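Local coordinates for protein peptidoglycan-N-acetylmuramic acid deacetylase PdaC (Bacillus subtilis subsp. subtilis str. 168, PDB 6H8N) that removes acetyl groups from N-acetylmuramic acid in peptidoglycan, conferring resistance to lysozyme, and also deacylates short chitin oligomers, the present chain holding its zinc-binding deacetylase domain, at residues T25-D30 with T164-A169; T40-G45 with P102-P107; S69-L74 with L84-D89; T141-V146 with D170-K175. The protein carries 1 engineered substitution. All blocks are in the same frame, centred on the assembly; numbering follows the deposited sequence.

How the contacts relate
All four contacts lie in the NodB homology domain and fall into two pairs. Contacts 2 and 3, with centres about 10 Å apart, meet where G45 and S69 probably share a backbone hydrogen bond, on the side of the zinc ligands. Contacts 1 and 4, about 11 Å apart between centres, both use helix 163-178. Helix 22-35 of contact 1 also packs on F41 of strand 40-43, joining the two groups. Contacts 3 and 4 lie on opposite sides of the chain's centre, about 30 Å apart between centres. In sequence, contact 1 spans contacts 2 and 3, and its segments alternate with those of contact 4, so the helices from both ends of the domain are brought together.

Contact 1: residues T25-D30 with T164-A169; sequences TNQILD and TSADAA
Helices 22-35 and 163-178, far apart in sequence, run side by side in the same direction; the axes of segments 25-30 and 164-169 are 9.0 Å apart, with only 2° between them. I28 and A166 form the closest backbone pair, their CA atoms 5.8 Å apart, an approach to which the small alanine side chain is well suited. Q27 carries the polar half of the contact. Its CG is anti to the backbone N (chi1 -174°) and the chain continues extended, so the terminal amide spans the gap and passes over the methyl of A166. There NE2 donates to OD1 of D167 over 2.9 Å. The bond is nearly straight, at 165°, with the acceptor close to the amide plane and the N-H arriving on the anti lone pair of the carboxylate. D167 leaves its backbone pointing away from helix 22-35, but its CG, anti to the carbonyl carbon, brings OD1 round to meet the amide obliquely. One water donates to A166 O at 2.8 Å and accepts only a weak bond from Q27 NE2. I28 supplies the apolar half: its CG1 lies alongside the opposite helix, 3.9 Å from A166 CA and 4.0 Å from A169 CB, while its CG2 branch, with T25 and L29, packs on F41 of the central sheet. R163 forms a salt bridge with D167 OD1 and a weak hydrogen bond with Q27 OE1. The carboxylate oxygen thus receives both a neutral amide and a guanidinium, which would spread its charge and probably favours its ionised form, while the amide is held firmly at NE2 and only weakly at OE1.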
loop_
_atom_site.group_PDB
_atom_site.type_symbol
_atom_site.label_atom_id
_atom_site.label_comp_id
_atom_site.label_asym_id
_atom_site.label_seq_id
_atom_site.Cartn_x
_atom_site.Cartn_y
_atom_site.Cartn_z
ATOM N N THR A 25 7.634 9.843 -4.462
ATOM C CA THR A 25 6.953 9.580 -3.202
ATOM C C THR A 25 6.586 10.864 -2.479
ATOM O O THR A 25 5.489 10.970 -1.922
ATOM C CB THR A 25 7.823 8.691 -2.313
ATOM O OG1 THR A 25 8.224 7.525 -3.048
ATOM C CG2 THR A 25 7.075 8.286 -1.043
ATOM N N ASN A 26 7.480 11.864 -2.471
ATOM C CA ASN A 26 7.151 13.107 -1.766
ATOM C C ASN A 26 5.977 13.835 -2.411
ATOM O O ASN A 26 5.176 14.475 -1.724
ATOM C CB ASN A 26 8.346 14.052 -1.690
ATOM C CG ASN A 26 9.361 13.633 -0.666
ATOM O OD1 ASN A 26 9.025 13.062 0.380
ATOM N ND2 ASN A 26 10.608 13.976 -0.920
ATOM N N GLN A 27 5.885 13.782 -3.739
ATOM C CA GLN A 27 4.755 14.395 -4.422
ATOM C C GLN A 27 3.449 13.716 -4.021
ATOM O O GLN A 27 2.446 14.385 -3.755
ATOM C CB GLN A 27 4.993 14.301 -5.931
ATOM C CG GLN A 27 3.980 15.025 -6.759
ATOM C CD GLN A 27 4.146 14.766 -8.244
ATOM O OE1 GLN A 27 5.257 14.744 -8.773
ATOM N NE2 GLN A 27 3.039 14.582 -8.914
ATOM N N ILE A 28 3.458 12.378 -3.927
ATOM C CA ILE A 28 2.270 11.642 -3.518
ATOM C C ILE A 28 1.916 11.966 -2.074
ATOM O O ILE A 28 0.747 12.186 -1.741
ATOM C CB ILE A 28 2.501 10.139 -3.743
ATOM C CG1 ILE A 28 2.589 9.845 -5.251
ATOM C CG2 ILE A 28 1.407 9.296 -3.080
ATOM C CD1 ILE A 28 3.204 8.513 -5.591
ATOM N N LEU A 29 2.919 12.015 -1.195
ATOM C CA LEU A 29 2.677 12.394 0.193
ATOM C C LEU A 29 2.085 13.794 0.277
ATOM O O LEU A 29 1.186 14.040 1.081
ATOM C CB LEU A 29 3.963 12.309 1.010
ATOM C CG LEU A 29 4.468 10.886 1.249
ATOM C CD1 LEU A 29 5.884 10.909 1.786
ATOM C CD2 LEU A 29 3.555 10.134 2.211
ATOM N N ASP A 30 2.562 14.716 -0.568
ATOM C CA ASP A 30 1.998 16.067 -0.616
ATOM C C ASP A 30 0.528 16.026 -1.007
ATOM O O ASP A 30 -0.296 16.732 -0.414
ATOM C CB ASP A 30 2.742 16.940 -1.627
ATOM C CG ASP A 30 4.128 17.364 -1.179
ATOM O OD1 ASP A 30 4.506 17.184 -0.011
ATOM O OD2 ASP A 30 4.842 17.925 -2.045
ATOM N N THR A 164 4.951 9.560 -14.136
ATOM C CA THR A 164 3.567 9.457 -14.587
ATOM C C THR A 164 2.674 8.862 -13.512
ATOM O O THR A 164 1.483 9.177 -13.457
ATOM C CB THR A 164 3.452 8.667 -15.902
ATOM O OG1 THR A 164 4.314 7.528 -15.877
ATOM C CG2 THR A 164 3.831 9.525 -17.095
ATOM N N SER A 165 3.210 7.973 -12.680
ATOM C CA SER A 165 2.444 7.395 -11.578
ATOM C C SER A 165 2.170 8.425 -10.493
ATOM O O SER A 165 1.066 8.471 -9.949
ATOM C CB SER A 165 3.194 6.194 -11.003
ATOM O OG SER A 165 3.233 5.158 -11.951
ATOM N N ALA A 166 3.154 9.246 -10.145
ATOM C CA ALA A 166 2.915 10.278 -9.145
ATOM C C ALA A 166 1.912 11.301 -9.656
ATOM O O ALA A 166 1.017 11.735 -8.926
ATOM C CB ALA A 166 4.227 10.951 -8.757
ATOM N N ASP A 167 2.059 11.718 -10.907
ATOM C CA ASP A 167 1.096 12.658 -11.483
ATOM C C ASP A 167 -0.303 12.059 -11.528
ATOM O O ASP A 167 -1.283 12.716 -11.162
ATOM C CB ASP A 167 1.546 13.100 -12.879
ATOM C CG ASP A 167 2.772 13.996 -12.842
ATOM O OD1 ASP A 167 3.071 14.600 -11.791
ATOM O OD2 ASP A 167 3.439 14.110 -13.896
ATOM N N ALA A 168 -0.416 10.806 -11.964
ATOM C CA ALA A 168 -1.708 10.133 -11.959
ATOM C C ALA A 168 -2.274 10.043 -10.550
ATOM O O ALA A 168 -3.473 10.258 -10.345
ATOM C CB ALA A 168 -1.587 8.744 -12.585
ATOM N N ALA A 169 -1.426 9.705 -9.575
ATOM C CA ALA A 169 -1.899 9.565 -8.202
ATOM C C ALA A 169 -2.485 10.866 -7.679
ATOM O O ALA A 169 -3.480 10.844 -6.950
ATOM C CB ALA A 169 -0.763 9.093 -7.292
HETATM O O HOH W 1 1.263 13.075 -6.440
#

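Contact 2: residues T40-G45 with P102-P107; sequences TFFVLG and PTLVRP
Strand 40-43 and the segment 102-107, which holds the short strand 104-105, approach without a single hydrogen bond between them; the nearest backbone pair is F42 with R106, just past that strand, their CA atoms 6.7 Å apart. Side chains make most of the contact, the F42 ring also touching the backbone of V105. F42 projects toward the other segment, and R106 lies across one face of its ring. CG of R106 is anti to its backbone N, and the chain then bends at chi3 (-80°), a turn that lays the guanidinium flat on the ring: centres are 3.9 Å apart and planes 20° apart, a cation-pi stack in which F42 CD2 sits over the middle of the guanidinium. The rest of the arginine follows the same face, with CD making a CH-pi contact 4.1 Å from the ring centroid of F42 and CB coming to 3.4 Å from F42 CD1. In the distorted (beta/alpha) barrel of family 4 carbohydrate esterases, this places a guanidinium beside the catalytic centre. Its nitrogens are fixed by A125 O, bonded to NE, and by the hydroxyls of T15 and the engineered S17, both bonded to NH1; S17 occupies the position assigned by similarity to the proton acceptor. The carbonyl of R106 accepts from ND1 of the zinc ligand H68. At another part of the phenyl ring, L104 CB approaches obliquely to 3.9 Å from F42 CE1, and L104 CD1 goes on to T40 CG2 at 4.2 Å.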
loop_
_atom_site.group_PDB
_atom_site.type_symbol
_atom_site.label_atom_id
_atom_site.label_comp_id
_atom_site.label_asym_id
_atom_site.label_seq_id
_atom_site.Cartn_x
_atom_site.Cartn_y
_atom_site.Cartn_z
ATOM N N THR A 40 -1.082 3.465 1.957
ATOM C CA THR A 40 -0.202 2.430 2.464
ATOM C C THR A 40 0.930 2.255 1.466
ATOM O O THR A 40 0.670 2.087 0.268
ATOM C CB THR A 40 -0.949 1.097 2.618
ATOM O OG1 THR A 40 -2.140 1.322 3.381
ATOM C CG2 THR A 40 -0.091 0.084 3.355
ATOM N N PHE A 41 2.170 2.329 1.940
ATOM C CA PHE A 41 3.366 2.274 1.107
ATOM C C PHE A 41 4.075 0.962 1.388
ATOM O O PHE A 41 4.501 0.717 2.525
ATOM C CB PHE A 41 4.275 3.463 1.418
ATOM C CG PHE A 41 3.686 4.778 1.015
ATOM C CD1 PHE A 41 2.792 5.439 1.833
ATOM C CD2 PHE A 41 3.993 5.338 -0.227
ATOM C CE1 PHE A 41 2.212 6.651 1.422
ATOM C CE2 PHE A 41 3.413 6.529 -0.639
ATOM C CZ PHE A 41 2.536 7.192 0.194
ATOM N N PHE A 42 4.201 0.128 0.358
ATOM C CA PHE A 42 4.910 -1.141 0.443
ATOM C C PHE A 42 6.308 -0.890 -0.091
ATOM O O PHE A 42 6.514 -0.714 -1.300
ATOM C CB PHE A 42 4.139 -2.211 -0.320
ATOM C CG PHE A 42 2.873 -2.604 0.376
ATOM C CD1 PHE A 42 2.894 -3.579 1.347
ATOM C CD2 PHE A 42 1.667 -1.948 0.108
ATOM C CE1 PHE A 42 1.737 -3.928 2.036
ATOM C CE2 PHE A 42 0.506 -2.299 0.791
ATOM C CZ PHE A 42 0.549 -3.303 1.741
ATOM N N VAL A 43 7.254 -0.834 0.826
ATOM C CA VAL A 43 8.585 -0.280 0.579
ATOM C C VAL A 43 9.605 -1.395 0.395
ATOM O O VAL A 43 9.526 -2.473 1.002
ATOM C CB VAL A 43 9.030 0.688 1.706
ATOM C CG1 VAL A 43 8.066 1.873 1.805
ATOM C CG2 VAL A 43 9.153 -0.021 3.031
ATOM N N LEU A 44 10.600 -1.093 -0.440
ATOM C CA LEU A 44 11.765 -1.942 -0.627
ATOM C C LEU A 44 12.807 -1.606 0.429
ATOM O O LEU A 44 13.154 -0.441 0.608
ATOM C CB LEU A 44 12.357 -1.720 -2.016
ATOM C CG LEU A 44 11.578 -2.406 -3.126
ATOM C CD1 LEU A 44 12.061 -1.922 -4.476
ATOM C CD2 LEU A 44 11.711 -3.910 -3.070
ATOM N N GLY A 45 13.312 -2.628 1.118
ATOM C CA GLY A 45 14.322 -2.383 2.135
ATOM C C GLY A 45 15.534 -1.635 1.605
ATOM O O GLY A 45 16.062 -0.749 2.269
ATOM N N PRO A 102 6.429 -3.304 10.578
ATOM C CA PRO A 102 5.289 -3.587 9.693
ATOM C C PRO A 102 4.638 -4.910 10.046
ATOM O O PRO A 102 5.304 -5.865 10.440
ATOM C CB PRO A 102 5.926 -3.658 8.304
ATOM C CG PRO A 102 7.146 -2.772 8.418
ATOM C CD PRO A 102 7.658 -3.033 9.828
ATOM N N THR A 103 3.318 -4.948 9.871
ATOM C CA THR A 103 2.561 -6.186 9.973
ATOM C C THR A 103 2.105 -6.710 8.624
ATOM O O THR A 103 1.736 -7.887 8.531
ATOM C CB THR A 103 1.327 -5.991 10.861
ATOM O OG1 THR A 103 0.504 -4.997 10.286
ATOM C CG2 THR A 103 1.727 -5.550 12.264
ATOM N N LEU A 104 2.165 -5.889 7.577
ATOM C CA LEU A 104 1.708 -6.254 6.244
ATOM C C LEU A 104 2.901 -6.545 5.354
ATOM O O LEU A 104 3.882 -5.794 5.349
ATOM C CB LEU A 104 0.910 -5.113 5.611
ATOM C CG LEU A 104 -0.283 -4.573 6.389
ATOM C CD1 LEU A 104 -0.865 -3.365 5.676
ATOM C CD2 LEU A 104 -1.325 -5.649 6.551
ATOM N N VAL A 105 2.801 -7.611 4.565
ATOM C CA VAL A 105 3.808 -7.935 3.568
ATOM C C VAL A 105 3.132 -8.036 2.209
ATOM O O VAL A 105 2.010 -8.545 2.095
ATOM C CB VAL A 105 4.573 -9.231 3.922
ATOM C CG1 VAL A 105 3.657 -10.446 3.933
ATOM C CG2 VAL A 105 5.771 -9.449 2.980
ATOM N N ARG A 106 3.813 -7.539 1.182
ATOM C CA ARG A 106 3.329 -7.630 -0.192
ATOM C C ARG A 106 4.431 -8.281 -1.014
ATOM O O ARG A 106 5.411 -7.617 -1.383
ATOM C CB ARG A 106 2.961 -6.260 -0.721
ATOM C CG ARG A 106 2.482 -6.270 -2.155
ATOM C CD ARG A 106 1.948 -4.921 -2.560
ATOM N NE ARG A 106 0.588 -4.687 -2.101
ATOM C CZ ARG A 106 -0.096 -3.580 -2.352
ATOM N NH1 ARG A 106 0.472 -2.576 -3.018
ATOM N NH2 ARG A 106 -1.352 -3.475 -1.952
ATOM N N PRO A 107 4.333 -9.578 -1.296
ATOM C CA PRO A 107 5.401 -10.255 -2.042
ATOM C C PRO A 107 5.516 -9.679 -3.438
ATOM O O PRO A 107 4.491 -9.478 -4.100
ATOM C CB PRO A 107 4.914 -11.706 -2.091
ATOM C CG PRO A 107 4.081 -11.855 -0.842
ATOM C CD PRO A 107 3.344 -10.527 -0.762
#

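Contact 3: residues S69-L74 with L84-D89; sequences SWSHPL and LKQIND. With ZN (zinc ion), chain C.
Q86 reaches out of helix 80-98 into the turn formed by residues 69-74, and its path explains most of the contact. From CB the chain sets CG anti to the carbonyl carbon and then bends sharply (chi2 -85°), which carries CG to the side of P73. CD meets the proline ring tip to tip, 3.5 Å from P73 CG. OE1 accepts two backbone N-H groups. S71 N, 3.0 Å from Q86 OE1, lies in the carbonyl plane on a lone pair, with an N-H...O angle of 162°, whereas W70 N, 2.9 Å from the same oxygen, stands above that plane and makes the more bent bond (131°). NE2 completes the grip by donating to S71 OG at 2.9 Å, nearly in the amide plane. Further along the helix, the W70 ring passes D89, its plane steeply turned against the carboxylate, with W70 CE3 3.7 Å from D89 CB. Within the turn, S69 OG accepts from H72 N, an ST motif that ties down the backbone of H72. Beyond it H72 NE2 binds zinc at 2.0 Å, so the pinned turn carries one arm of the Asp-His-His metal site characteristic of this esterase family, whose other protein ligands are D18 and H68.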
loop_
_atom_site.group_PDB
_atom_site.type_symbol
_atom_site.label_atom_id
_atom_site.label_comp_id
_atom_site.label_asym_id
_atom_site.label_seq_id
_atom_site.Cartn_x
_atom_site.Cartn_y
_atom_site.Cartn_z
ATOM N N SER A 69 9.873 -6.606 0.419
ATOM C CA SER A 69 11.157 -7.287 0.215
ATOM C C SER A 69 12.313 -6.304 0.168
ATOM O O SER A 69 12.118 -5.085 0.198
ATOM C CB SER A 69 11.178 -8.183 -1.033
ATOM O OG SER A 69 11.558 -7.487 -2.209
ATOM N N TRP A 70 13.541 -6.839 0.157
ATOM C CA TRP A 70 14.733 -5.999 0.144
ATOM C C TRP A 70 15.050 -5.486 -1.258
ATOM O O TRP A 70 15.254 -4.287 -1.459
ATOM C CB TRP A 70 15.936 -6.765 0.720
ATOM C CG TRP A 70 17.142 -5.880 0.780
ATOM C CD1 TRP A 70 18.120 -5.739 -0.172
ATOM C CD2 TRP A 70 17.495 -4.987 1.841
ATOM N NE1 TRP A 70 19.049 -4.809 0.232
ATOM C CE2 TRP A 70 18.689 -4.329 1.461
ATOM C CE3 TRP A 70 16.922 -4.683 3.072
ATOM C CZ2 TRP A 70 19.309 -3.386 2.270
ATOM C CZ3 TRP A 70 17.535 -3.750 3.868
ATOM C CH2 TRP A 70 18.721 -3.109 3.467
ATOM N N SER A 71 15.109 -6.396 -2.242
ATOM C CA SER A 71 15.589 -6.066 -3.583
ATOM C C SER A 71 14.662 -6.572 -4.689
ATOM O O SER A 71 15.072 -6.617 -5.857
ATOM C CB SER A 71 17.012 -6.606 -3.788
ATOM O OG SER A 71 17.025 -7.998 -3.587
ATOM N N HIS A 72 13.429 -6.929 -4.361
ATOM C CA HIS A 72 12.369 -7.204 -5.347
ATOM C C HIS A 72 12.561 -8.492 -6.149
ATOM O O HIS A 72 12.118 -8.539 -7.298
ATOM C CB HIS A 72 12.195 -6.031 -6.335
ATOM C CG HIS A 72 10.773 -5.800 -6.761
ATOM N ND1 HIS A 72 10.161 -6.525 -7.757
ATOM C CD2 HIS A 72 9.847 -4.917 -6.318
ATOM C CE1 HIS A 72 8.912 -6.120 -7.891
ATOM N NE2 HIS A 72 8.696 -5.136 -7.035
ATOM N N PRO A 73 13.142 -9.561 -5.606
ATOM C CA PRO A 73 13.102 -10.833 -6.325
ATOM C C PRO A 73 11.705 -11.422 -6.268
ATOM O O PRO A 73 10.907 -11.124 -5.378
ATOM C CB PRO A 73 14.074 -11.709 -5.531
ATOM C CG PRO A 73 13.887 -11.238 -4.120
ATOM C CD PRO A 73 13.668 -9.739 -4.235
ATOM N N LEU A 74 11.410 -12.310 -7.214
ATOM C CA LEU A 74 10.270 -13.195 -7.064
ATOM C C LEU A 74 10.600 -14.195 -5.962
ATOM O O LEU A 74 11.521 -15.012 -6.110
ATOM C CB LEU A 74 9.979 -13.898 -8.391
ATOM C CG LEU A 74 8.844 -14.916 -8.382
ATOM C CD1 LEU A 74 7.519 -14.311 -7.884
ATOM C CD2 LEU A 74 8.663 -15.480 -9.801
ATOM N N LEU A 84 12.946 -15.534 3.361
ATOM C CA LEU A 84 12.758 -14.971 4.693
ATOM C C LEU A 84 13.796 -13.903 4.988
ATOM O O LEU A 84 13.487 -12.911 5.657
ATOM C CB LEU A 84 12.776 -16.086 5.749
ATOM C CG LEU A 84 11.602 -17.055 5.656
ATOM C CD1 LEU A 84 11.761 -18.185 6.683
ATOM C CD2 LEU A 84 10.255 -16.351 5.835
ATOM N N LYS A 85 15.018 -14.056 4.489
ATOM C CA LYS A 85 16.026 -13.026 4.678
ATOM C C LYS A 85 15.638 -11.727 3.971
ATOM O O LYS A 85 15.891 -10.633 4.494
ATOM C CB LYS A 85 17.385 -13.525 4.209
ATOM C CG LYS A 85 18.516 -12.597 4.524
ATOM C CD LYS A 85 19.843 -13.271 4.231
ATOM C CE LYS A 85 20.998 -12.476 4.805
ATOM N NZ LYS A 85 21.022 -11.082 4.304
ATOM N N GLN A 86 15.062 -11.820 2.766
ATOM C CA GLN A 86 14.569 -10.624 2.083
ATOM C C GLN A 86 13.562 -9.884 2.959
ATOM O O GLN A 86 13.627 -8.655 3.107
ATOM C CB GLN A 86 13.908 -11.026 0.765
ATOM C CG GLN A 86 14.867 -11.350 -0.366
ATOM C CD GLN A 86 15.315 -10.126 -1.115
ATOM O OE1 GLN A 86 14.604 -9.117 -1.196
ATOM N NE2 GLN A 86 16.498 -10.195 -1.694
ATOM N N ILE A 87 12.636 -10.626 3.546
ATOM C CA ILE A 87 11.602 -10.021 4.378
ATOM C C ILE A 87 12.196 -9.493 5.674
ATOM O O ILE A 87 11.956 -8.343 6.059
ATOM C CB ILE A 87 10.462 -11.024 4.628
ATOM C CG1 ILE A 87 9.816 -11.456 3.306
ATOM C CG2 ILE A 87 9.409 -10.444 5.576
ATOM C CD1 ILE A 87 9.401 -10.356 2.373
ATOM N N ASN A 88 13.008 -10.312 6.356
ATOM C CA ASN A 88 13.534 -9.916 7.657
ATOM C C ASN A 88 14.533 -8.774 7.538
ATOM O O ASN A 88 14.557 -7.880 8.396
ATOM C CB ASN A 88 14.129 -11.123 8.387
ATOM C CG ASN A 88 13.077 -12.065 8.862
ATOM O OD1 ASN A 88 11.966 -11.651 9.209
ATOM N ND2 ASN A 88 13.405 -13.347 8.894
ATOM N N ASP A 89 15.347 -8.751 6.481
ATOM C CA ASP A 89 16.261 -7.626 6.312
ATOM C C ASP A 89 15.486 -6.324 6.159
ATOM O O ASP A 89 15.954 -5.262 6.587
ATOM C CB ASP A 89 17.157 -7.806 5.086
ATOM C CG ASP A 89 18.258 -8.831 5.288
ATOM O OD1 ASP A 89 18.499 -9.246 6.437
ATOM O OD2 ASP A 89 18.881 -9.195 4.261
HETATM ZN ZN ZN C . 7.078 -4.036 -6.557
#

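Contact 4: residues T141-V146 with D170-K175; sequences TIVDRV and DEIIKK
Two neighbouring helices on the outside of the distorted (beta/alpha) barrel, 139-149 and 163-178, are joined by a chain that passes through strand 155-159 and brings them back in roughly the same direction. The axes of segments 141-146 and 170-175 approach to 9.7 Å and cross at -33°, with V143 and I172 nearest, 6.1 Å apart at their CA atoms. The apolar seam is carried by I172. Its CG1, anti to the carbonyl carbon, lies against the backbone of V143, and its CD1 reaches across to V146 at about a right angle, ending 3.8 Å from V146 CB and close to both valine methyls. Beneath, I172 touches I158 and V146 touches I156, so this seam seats the helix pair on strand 155-159. I142 grazes I172 CD1, while its side chain also packs on D133, the residue thought, by similarity, to raise the pKa of the active-site histidine. Farther out the chemistry changes. E171, with CG anti to the backbone N (chi1 179°) and the chain extended, lays its carboxylate across the methyls of V143, so that E171 OE2 is 3.7 Å from V143 CG1 and OE1 comes near CG2. The same OE2 offers its anti lone pair to K175 NZ at 2.8 Å, a salt bridge one helical turn along that would probably temper the charge of the carboxylate lying against the valine methyls. D144 and this ion pair are linked by water alone: one water donates to D144 OD1 at 2.9 Å and weakly to E171 OE2, and a second donates to D144 OD1 while accepting from K175 NZ at 3.0 Å.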
loop_
_atom_site.group_PDB
_atom_site.type_symbol
_atom_site.label_atom_id
_atom_site.label_comp_id
_atom_site.label_asym_id
_atom_site.label_seq_id
_atom_site.Cartn_x
_atom_site.Cartn_y
_atom_site.Cartn_z
ATOM N N THR A 141 -3.891 7.456 -19.051
ATOM C CA THR A 141 -4.233 6.040 -19.123
ATOM C C THR A 141 -4.364 5.446 -17.725
ATOM O O THR A 141 -5.307 4.704 -17.447
ATOM C CB THR A 141 -3.183 5.281 -19.932
ATOM O OG1 THR A 141 -3.182 5.766 -21.283
ATOM C CG2 THR A 141 -3.465 3.785 -19.955
ATOM N N ILE A 142 -3.421 5.771 -16.845
ATOM C CA ILE A 142 -3.462 5.283 -15.465
ATOM C C ILE A 142 -4.689 5.824 -14.738
ATOM O O ILE A 142 -5.424 5.071 -14.084
ATOM C CB ILE A 142 -2.161 5.654 -14.736
ATOM C CG1 ILE A 142 -0.947 5.022 -15.416
ATOM C CG2 ILE A 142 -2.232 5.249 -13.268
ATOM C CD1 ILE A 142 0.334 5.729 -15.087
ATOM N N VAL A 143 -4.915 7.143 -14.811
ATOM C CA VAL A 143 -6.058 7.744 -14.136
ATOM C C VAL A 143 -7.349 7.083 -14.581
ATOM O O VAL A 143 -8.203 6.718 -13.763
ATOM C CB VAL A 143 -6.098 9.260 -14.397
ATOM C CG1 VAL A 143 -7.385 9.863 -13.881
ATOM C CG2 VAL A 143 -4.918 9.959 -13.784
ATOM N N ASP A 144 -7.534 6.952 -15.895
ATOM C CA ASP A 144 -8.812 6.458 -16.387
ATOM C C ASP A 144 -9.030 5.003 -15.996
ATOM O O ASP A 144 -10.154 4.620 -15.652
ATOM C CB ASP A 144 -8.942 6.668 -17.899
ATOM C CG ASP A 144 -9.149 8.122 -18.258
ATOM O OD1 ASP A 144 -9.159 8.977 -17.356
ATOM O OD2 ASP A 144 -9.284 8.423 -19.473
ATOM N N ARG A 145 -7.979 4.183 -16.026
ATOM C CA ARG A 145 -8.116 2.789 -15.610
ATOM C C ARG A 145 -8.520 2.711 -14.136
ATOM O O ARG A 145 -9.453 1.982 -13.763
ATOM C CB ARG A 145 -6.806 2.024 -15.860
ATOM C CG ARG A 145 -6.497 1.706 -17.317
ATOM C CD ARG A 145 -5.244 0.812 -17.511
ATOM N NE ARG A 145 -5.532 -0.595 -17.194
ATOM C CZ ARG A 145 -4.754 -1.640 -17.500
ATOM N NH1 ARG A 145 -5.138 -2.868 -17.168
ATOM N NH2 ARG A 145 -3.594 -1.479 -18.121
ATOM N N VAL A 146 -7.853 3.482 -13.285
ATOM C CA VAL A 146 -8.190 3.456 -11.866
ATOM C C VAL A 146 -9.600 3.988 -11.632
ATOM O O VAL A 146 -10.404 3.379 -10.911
ATOM C CB VAL A 146 -7.152 4.232 -11.041
ATOM C CG1 VAL A 146 -7.628 4.413 -9.600
ATOM C CG2 VAL A 146 -5.803 3.535 -11.100
ATOM N N ASP A 170 -1.880 12.009 -8.006
ATOM C CA ASP A 170 -2.463 13.276 -7.561
ATOM C C ASP A 170 -3.882 13.439 -8.076
ATOM O O ASP A 170 -4.786 13.821 -7.320
ATOM C CB ASP A 170 -1.611 14.457 -8.012
ATOM C CG ASP A 170 -2.202 15.790 -7.562
ATOM O OD1 ASP A 170 -2.085 16.134 -6.373
ATOM O OD2 ASP A 170 -2.829 16.492 -8.395
ATOM N N GLU A 171 -4.094 13.183 -9.368
ATOM C CA GLU A 171 -5.416 13.327 -9.957
ATOM C C GLU A 171 -6.390 12.304 -9.384
ATOM O O GLU A 171 -7.557 12.628 -9.130
ATOM C CB GLU A 171 -5.314 13.223 -11.483
ATOM C CG GLU A 171 -6.644 13.342 -12.175
ATOM C CD GLU A 171 -6.562 13.560 -13.660
ATOM O OE1 GLU A 171 -5.462 13.776 -14.185
ATOM O OE2 GLU A 171 -7.632 13.491 -14.288
ATOM N N ILE A 172 -5.935 11.066 -9.168
ATOM C CA ILE A 172 -6.784 10.034 -8.569
ATOM C C ILE A 172 -7.198 10.435 -7.162
ATOM O O ILE A 172 -8.359 10.293 -6.773
ATOM C CB ILE A 172 -6.061 8.677 -8.605
ATOM C CG1 ILE A 172 -5.981 8.154 -10.049
ATOM C CG2 ILE A 172 -6.715 7.669 -7.666
ATOM C CD1 ILE A 172 -4.894 7.144 -10.235
ATOM N N ILE A 173 -6.243 10.903 -6.371
ATOM C CA ILE A 173 -6.546 11.334 -5.007
ATOM C C ILE A 173 -7.584 12.449 -5.023
ATOM O O ILE A 173 -8.559 12.433 -4.264
ATOM C CB ILE A 173 -5.258 11.755 -4.290
ATOM C CG1 ILE A 173 -4.388 10.523 -3.993
ATOM C CG2 ILE A 173 -5.579 12.537 -2.998
ATOM C CD1 ILE A 173 -2.942 10.846 -3.696
ATOM N N LYS A 174 -7.405 13.431 -5.907
ATOM C CA LYS A 174 -8.370 14.525 -5.999
ATOM C C LYS A 174 -9.753 14.016 -6.394
ATOM O O LYS A 174 -10.766 14.373 -5.775
ATOM C CB LYS A 174 -7.900 15.557 -7.006
ATOM C CG LYS A 174 -8.857 16.741 -7.099
ATOM C CD LYS A 174 -8.469 17.718 -8.189
ATOM C CE LYS A 174 -9.279 19.013 -8.103
ATOM N NZ LYS A 174 -8.989 19.766 -6.842
ATOM N N LYS A 175 -9.822 13.209 -7.439
ATOM C CA LYS A 175 -11.120 12.767 -7.936
ATOM C C LYS A 175 -11.837 11.860 -6.942
ATOM O O LYS A 175 -13.050 11.973 -6.760
ATOM C CB LYS A 175 -10.971 12.113 -9.307
ATOM C CG LYS A 175 -10.623 13.120 -10.376
ATOM C CD LYS A 175 -10.609 12.517 -11.751
ATOM C CE LYS A 175 -10.622 13.629 -12.797
ATOM N NZ LYS A 175 -10.421 13.114 -14.150
HETATM O O HOH W 2 -8.200 11.677 -17.207
HETATM O O HOH W 3 -11.019 10.233 -14.940
#